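Local structure of putative Phosphate (Eubacterium rectale, 3DAO) at residues V210-A215 with N236-E241; E241-A246 with I260-H265. The protein is probably a phosphatase of the haloacid dehalogenase-like hydrolase family, though its natural substrate is not established. One frame throughout, in Å; residues are numbered along the deposited sequence.

Contact 1: V210-A215 with N236-E241; sequences VSKWTA and NLNDIE
Lys212 reaches from the first turn of helix 212-222 to Asn238 and Asp239, in the turn that leads into helix 240-245. Both segments belong to a haloacid dehalogenase (HAD)-like Rossmannoid domain. Lys212 is consistent with the motif III lysine of HAD phosphatases, and Asp239 with one of the motif IV acidic residues after strand 230-234. An extended chain carries NZ across. Lys212 NZ forms a salt bridge with Asp239 OD1 at 2.7 Å, on the syn side of the carboxylate but 27° out of its plane. Lys212 NZ also donates to Asn238 OD1 at 2.9 Å, tilted 33° from the carbonyl plane. A third partner is Asp27, through a salt bridge; it is the first aspartate of a DxDx(T/V) pattern, consistent with the HAD nucleophile. With an alanine here, the close-lying carboxylates of Asp239 and Asp27 would probably lose the positive charge that bridges them, and Asn238 OD1 its donor.

Asp239 OD2 accepts from the backbone N of Asn236 and of Asp235. Two backbone N-H groups thus hold OD2, while OD1 is left for the lysine. Asn236 OD1 takes the backbone N of Asn238 at 2.7 Å, in the carbonyl plane and on a lone pair, which makes an Asx turn.

Three waters bridge the segments. One accepts from Lys212 N and donates to Asn238 O. Another accepts from Trp213 N and donates to Glu241 OE1. Ser211 is the N-cap: its OG accepts from Thr214 N at 2.9 Å. Glu241, with CG anti to its backbone N (chi1 -177°), extends to the N-terminal end of helix 212-222. Its carboxylate lies beside Trp213, oblique to the ring, with Glu241 OE1 3.3 Å from Trp213 CB. The third water links Glu241 OE1 to Ser211 OG.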
loop_
_atom_site.group_PDB
_atom_site.type_symbol
_atom_site.label_atom_id
_atom_site.label_comp_id
_atom_site.label_asym_id
_atom_site.label_seq_id
_atom_site.Cartn_x
_atom_site.Cartn_y
_atom_site.Cartn_z
ATOM N N VAL A 210 -5.664 -7.939 6.222
ATOM C CA VAL A 210 -5.260 -6.642 5.657
ATOM C C VAL A 210 -5.404 -6.639 4.146
ATOM O O VAL A 210 -5.065 -7.598 3.456
ATOM C CB VAL A 210 -3.810 -6.271 6.025
ATOM C CG1 VAL A 210 -3.218 -5.198 5.042
ATOM C CG2 VAL A 210 -3.734 -5.808 7.450
ATOM N N SER A 211 -5.944 -5.532 3.647
ATOM C CA SER A 211 -5.980 -5.303 2.208
ATOM C C SER A 211 -6.397 -3.875 1.899
ATOM O O SER A 211 -6.917 -3.168 2.746
ATOM C CB SER A 211 -6.972 -6.223 1.519
ATOM O OG SER A 211 -8.340 -5.878 1.821
ATOM N N LYS A 212 -6.223 -3.506 0.643
ATOM C CA LYS A 212 -6.688 -2.189 0.194
ATOM C C LYS A 212 -8.209 -2.092 0.366
ATOM O O LYS A 212 -8.743 -1.082 0.848
ATOM C CB LYS A 212 -6.298 -1.926 -1.273
ATOM C CG LYS A 212 -4.861 -1.570 -1.496
ATOM C CD LYS A 212 -4.609 -1.426 -3.013
ATOM C CE LYS A 212 -3.277 -0.803 -3.288
ATOM N NZ LYS A 212 -2.969 -0.924 -4.747
ATOM N N TRP A 213 -8.926 -3.166 0.060
ATOM C CA TRP A 213 -10.405 -3.120 0.165
ATOM C C TRP A 213 -10.869 -3.065 1.612
ATOM O O TRP A 213 -11.815 -2.369 1.951
ATOM C CB TRP A 213 -11.100 -4.277 -0.562
ATOM C CG TRP A 213 -12.577 -4.133 -0.446
ATOM C CD1 TRP A 213 -13.409 -4.892 0.317
ATOM C CD2 TRP A 213 -13.388 -3.086 -1.001
ATOM N NE1 TRP A 213 -14.708 -4.421 0.228
ATOM C CE2 TRP A 213 -14.722 -3.322 -0.588
ATOM C CE3 TRP A 213 -13.132 -2.010 -1.841
ATOM C CZ2 TRP A 213 -15.772 -2.502 -0.965
ATOM C CZ3 TRP A 213 -14.209 -1.187 -2.225
ATOM C CH2 TRP A 213 -15.487 -1.440 -1.790
ATOM N N THR A 214 -10.182 -3.769 2.488
ATOM C CA THR A 214 -10.512 -3.705 3.920
ATOM C C THR A 214 -10.444 -2.271 4.439
ATOM O O THR A 214 -11.369 -1.738 5.098
ATOM C CB THR A 214 -9.586 -4.615 4.775
ATOM O OG1 THR A 214 -9.794 -5.975 4.379
ATOM C CG2 THR A 214 -9.915 -4.497 6.282
ATOM N N ALA A 215 -9.323 -1.643 4.113
ATOM C CA ALA A 215 -9.061 -0.282 4.552
ATOM C C ALA A 215 -10.047 0.681 3.893
ATOM O O ALA A 215 -10.538 1.594 4.536
ATOM C CB ALA A 215 -7.621 0.167 4.237
ATOM N N ASN A 236 -3.166 -3.021 -10.793
ATOM C CA ASN A 236 -2.475 -4.167 -10.183
ATOM C C ASN A 236 -3.424 -5.279 -9.813
ATOM O O ASN A 236 -4.580 -5.055 -9.524
ATOM C CB ASN A 236 -1.801 -3.627 -8.901
ATOM C CG ASN A 236 -0.752 -4.552 -8.310
ATOM O OD1 ASN A 236 -1.024 -5.685 -7.874
ATOM N ND2 ASN A 236 0.463 -4.037 -8.230
ATOM N N LEU A 237 -2.911 -6.505 -9.812
ATOM C CA LEU A 237 -3.746 -7.634 -9.396
ATOM C C LEU A 237 -4.268 -7.371 -7.988
ATOM O O LEU A 237 -5.377 -7.766 -7.676
ATOM C CB LEU A 237 -2.976 -8.957 -9.415
ATOM C CG LEU A 237 -2.591 -9.520 -10.788
ATOM C CD1 LEU A 237 -1.625 -10.725 -10.598
ATOM C CD2 LEU A 237 -3.816 -9.915 -11.595
ATOM N N ASN A 238 -3.490 -6.668 -7.160
ATOM C CA ASN A 238 -3.934 -6.383 -5.771
ATOM C C ASN A 238 -5.069 -5.323 -5.706
ATOM O O ASN A 238 -5.605 -5.025 -4.644
ATOM C CB ASN A 238 -2.776 -6.042 -4.809
ATOM C CG ASN A 238 -2.166 -4.648 -5.020
ATOM O OD1 ASN A 238 -2.790 -3.740 -5.554
ATOM N ND2 ASN A 238 -0.929 -4.474 -4.540
ATOM N N ASP A 239 -5.447 -4.801 -6.866
ATOM C CA ASP A 239 -6.533 -3.801 -6.957
ATOM C C ASP A 239 -7.832 -4.446 -7.368
ATOM O O ASP A 239 -8.879 -3.812 -7.415
ATOM C CB ASP A 239 -6.204 -2.746 -8.031
ATOM C CG ASP A 239 -5.099 -1.810 -7.612
ATOM O OD1 ASP A 239 -5.055 -1.400 -6.430
ATOM O OD2 ASP A 239 -4.268 -1.478 -8.470
ATOM N N ILE A 240 -7.757 -5.730 -7.667
ATOM C CA ILE A 240 -8.929 -6.431 -8.211
ATOM C C ILE A 240 -10.177 -6.374 -7.317
ATOM O O ILE A 240 -11.291 -6.123 -7.779
ATOM C CB ILE A 240 -8.585 -7.885 -8.634
ATOM C CG1 ILE A 240 -7.839 -7.837 -9.969
ATOM C CG2 ILE A 240 -9.845 -8.740 -8.743
ATOM C CD1 ILE A 240 -7.271 -9.196 -10.478
ATOM N N GLU A 241 -9.988 -6.608 -6.036
ATOM C CA GLU A 241 -11.131 -6.621 -5.116
ATOM C C GLU A 241 -11.820 -5.248 -5.100
ATOM O O GLU A 241 -13.049 -5.162 -5.193
ATOM C CB GLU A 241 -10.686 -7.052 -3.706
ATOM C CG GLU A 241 -11.835 -7.151 -2.737
ATOM C CD GLU A 241 -11.441 -7.686 -1.367
ATOM O OE1 GLU A 241 -10.280 -7.443 -0.927
ATOM O OE2 GLU A 241 -12.326 -8.340 -0.747
HETATM O O HOH W 1 -9.788 -8.046 1.491
HETATM O O HOH W 2 -4.904 -5.164 -1.644
HETATM O O HOH W 3 -8.215 -5.577 -1.562
#

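Contact 2: E241-A246 with I260-H265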
loop_
_atom_site.group_PDB
_atom_site.type_symbol
_atom_site.label_atom_id
_atom_site.label_comp_id
_atom_site.label_asym_id
_atom_site.label_seq_id
_atom_site.Cartn_x
_atom_site.Cartn_y
_atom_site.Cartn_z
ATOM N N GLU A 241 -9.988 -6.608 -6.036
ATOM C CA GLU A 241 -11.131 -6.621 -5.116
ATOM C C GLU A 241 -11.820 -5.248 -5.100
ATOM O O GLU A 241 -13.049 -5.162 -5.193
ATOM C CB GLU A 241 -10.686 -7.052 -3.706
ATOM C CG GLU A 241 -11.835 -7.151 -2.737
ATOM C CD GLU A 241 -11.441 -7.686 -1.367
ATOM O OE1 GLU A 241 -10.280 -7.443 -0.927
ATOM O OE2 GLU A 241 -12.326 -8.340 -0.747
HETATM N N MSE A 242 -11.039 -4.171 -5.051
HETATM C CA MSE A 242 -11.657 -2.824 -5.003
HETATM C C MSE A 242 -12.308 -2.509 -6.352
HETATM O O MSE A 242 -13.402 -1.941 -6.421
HETATM C CB MSE A 242 -10.703 -1.709 -4.489
HETATM C CG MSE A 242 -9.646 -1.251 -5.364
HETATM SE SE MSE A 242 -8.773 0.240 -4.436
HETATM C CE MSE A 242 -7.518 0.796 -5.834
ATOM N N LEU A 243 -11.658 -2.930 -7.428
ATOM C CA LEU A 243 -12.219 -2.672 -8.780
ATOM C C LEU A 243 -13.559 -3.398 -8.940
ATOM O O LEU A 243 -14.495 -2.917 -9.554
ATOM C CB LEU A 243 -11.232 -3.080 -9.877
ATOM C CG LEU A 243 -9.901 -2.319 -9.955
ATOM C CD1 LEU A 243 -8.926 -2.987 -10.966
ATOM C CD2 LEU A 243 -10.097 -0.838 -10.286
ATOM N N GLN A 244 -13.641 -4.586 -8.378
ATOM C CA GLN A 244 -14.879 -5.401 -8.447
ATOM C C GLN A 244 -15.991 -4.914 -7.576
ATOM O O GLN A 244 -17.168 -4.973 -7.943
ATOM C CB GLN A 244 -14.616 -6.848 -8.026
ATOM C CG GLN A 244 -13.781 -7.603 -9.026
ATOM C CD GLN A 244 -13.498 -9.036 -8.599
ATOM O OE1 GLN A 244 -13.548 -9.385 -7.418
ATOM N NE2 GLN A 244 -13.159 -9.855 -9.558
ATOM N N ASN A 245 -15.626 -4.415 -6.409
ATOM C CA ASN A 245 -16.629 -4.025 -5.408
ATOM C C ASN A 245 -17.164 -2.601 -5.568
ATOM O O ASN A 245 -18.276 -2.293 -5.111
ATOM C CB ASN A 245 -16.073 -4.214 -3.995
ATOM C CG ASN A 245 -15.891 -5.676 -3.632
ATOM O OD1 ASN A 245 -16.361 -6.556 -4.350
ATOM N ND2 ASN A 245 -15.219 -5.936 -2.520
ATOM N N ALA A 246 -16.354 -1.744 -6.169
ATOM C CA ALA A 246 -16.726 -0.330 -6.414
ATOM C C ALA A 246 -17.832 -0.270 -7.478
ATOM O O ALA A 246 -17.811 -1.021 -8.447
ATOM C CB ALA A 246 -15.509 0.485 -6.868
ATOM N N ILE A 260 -8.124 -5.673 -15.997
ATOM C CA ILE A 260 -9.052 -5.065 -16.933
ATOM C C ILE A 260 -10.432 -5.674 -16.748
ATOM O O ILE A 260 -11.432 -4.976 -16.694
ATOM C CB ILE A 260 -8.589 -5.205 -18.395
ATOM C CG1 ILE A 260 -7.361 -4.309 -18.603
ATOM C CG2 ILE A 260 -9.775 -4.858 -19.350
ATOM C CD1 ILE A 260 -6.623 -4.509 -19.938
ATOM N N ALA A 261 -10.468 -6.985 -16.542
ATOM C CA ALA A 261 -11.750 -7.699 -16.459
ATOM C C ALA A 261 -12.472 -7.400 -15.170
ATOM O O ALA A 261 -13.711 -7.451 -15.100
ATOM C CB ALA A 261 -11.553 -9.227 -16.594
ATOM N N ALA A 262 -11.698 -7.067 -14.150
ATOM C CA ALA A 262 -12.276 -6.780 -12.823
ATOM C C ALA A 262 -12.959 -5.429 -12.831
ATOM O O ALA A 262 -13.931 -5.197 -12.103
ATOM C CB ALA A 262 -11.187 -6.773 -11.746
ATOM N N ALA A 263 -12.392 -4.529 -13.624
ATOM C CA ALA A 263 -12.855 -3.109 -13.667
ATOM C C ALA A 263 -14.071 -2.919 -14.543
ATOM O O ALA A 263 -14.248 -3.632 -15.528
ATOM C CB ALA A 263 -11.734 -2.230 -14.182
ATOM N N LYS A 264 -14.901 -1.918 -14.251
ATOM C CA LYS A 264 -16.053 -1.688 -15.132
ATOM C C LYS A 264 -15.619 -1.131 -16.489
ATOM O O LYS A 264 -16.250 -1.414 -17.500
ATOM C CB LYS A 264 -17.105 -0.753 -14.507
ATOM C CG LYS A 264 -18.041 -1.381 -13.467
ATOM C CD LYS A 264 -17.351 -1.892 -12.216
ATOM C CE LYS A 264 -18.384 -2.420 -11.218
ATOM N NZ LYS A 264 -17.775 -3.179 -10.079
ATOM N N HIS A 265 -14.542 -0.345 -16.517
ATOM C CA HIS A 265 -14.017 0.245 -17.760
ATOM C C HIS A 265 -12.525 0.343 -17.735
ATOM O O HIS A 265 -11.867 0.089 -16.713
ATOM C CB HIS A 265 -14.542 1.689 -17.935
ATOM C CG HIS A 265 -16.019 1.813 -17.789
ATOM N ND1 HIS A 265 -16.896 1.446 -18.790
ATOM C CD2 HIS A 265 -16.779 2.256 -16.756
ATOM C CE1 HIS A 265 -18.133 1.658 -18.369
ATOM N NE2 HIS A 265 -18.090 2.140 -17.139
#
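Leu243 and Gln244 meet Ala262 through small apolar contacts. Leu243 CB lies 4.1 Å from Ala262 CB. Gln244 CG comes to Ala262 CB at 3.8 Å, so the aliphatic part of the glutamine does the touching. The methyl of Ala262 points at helix 240-245 and takes a place against both residues. Leu243 CD1 extends the apolar patch to Ala263 CB, 4.3 Å away. With alanines on the facing side, the backbones come close: the CA atoms of Leu243 and Ala263 are 4.9 Å apart.

Segment 241-246 holds the C-terminal end of helix 240-245; segment 260-265 leaves helix 257-262 and enters strand 265-267. In the HAD-like Rossmannoid sheet these helices are the crossovers of two successive beta-alpha-beta units, 230-234 to 248-252 and 248-252 to 265-267, which share strand 248-252. Ala263 also packs on that strand, at Ser249 and Ala251. Ala246 turns the chain toward it and touches Val230 and Cys232 of the neighbouring strand.

The polar contacts come from Lys264. Its chain bends at CB-CG (chi2 63°) and is extended from there, which carries NZ to the end of helix 240-245. Lys264 NZ donates to Ala246 O at 2.7 Å, and the C=O...donor angle is 165°, so the ammonium meets this carbonyl almost head-on. A weak bond runs from Lys264 NZ to Leu243 O at 3.3 Å. Gln244 O is also near Lys264 NZ but is not hydrogen-bonded to it. The lysine charge thus sits among carbonyls at a helix C-terminus, where it would probably offset the negative end of the helix dipole. Ser249 OG is hydrogen-bonded to both Leu243 O and Lys264 N.

Contact 1 and contact 2 lie in series along the chain, with centres about 11 Å apart. They share helix 240-245. Glu241 belongs to both but touches its partner segment only in contact 1. Contact 1 joins the entry to this helix to the start of helix 212-222. Contact 2 joins its C-terminal end to the end of helix 257-262. Helix 240-245 is thus held by a neighbour at each end, within one HAD-like domain. Trp213 of contact 1 also packs on Met242 and Asn245, and Ile240 on Ala262. Contact 1 lines the polar cluster near Asp27, probably the active site, while contact 2 packs the region toward the sheet edge at strand 265-267.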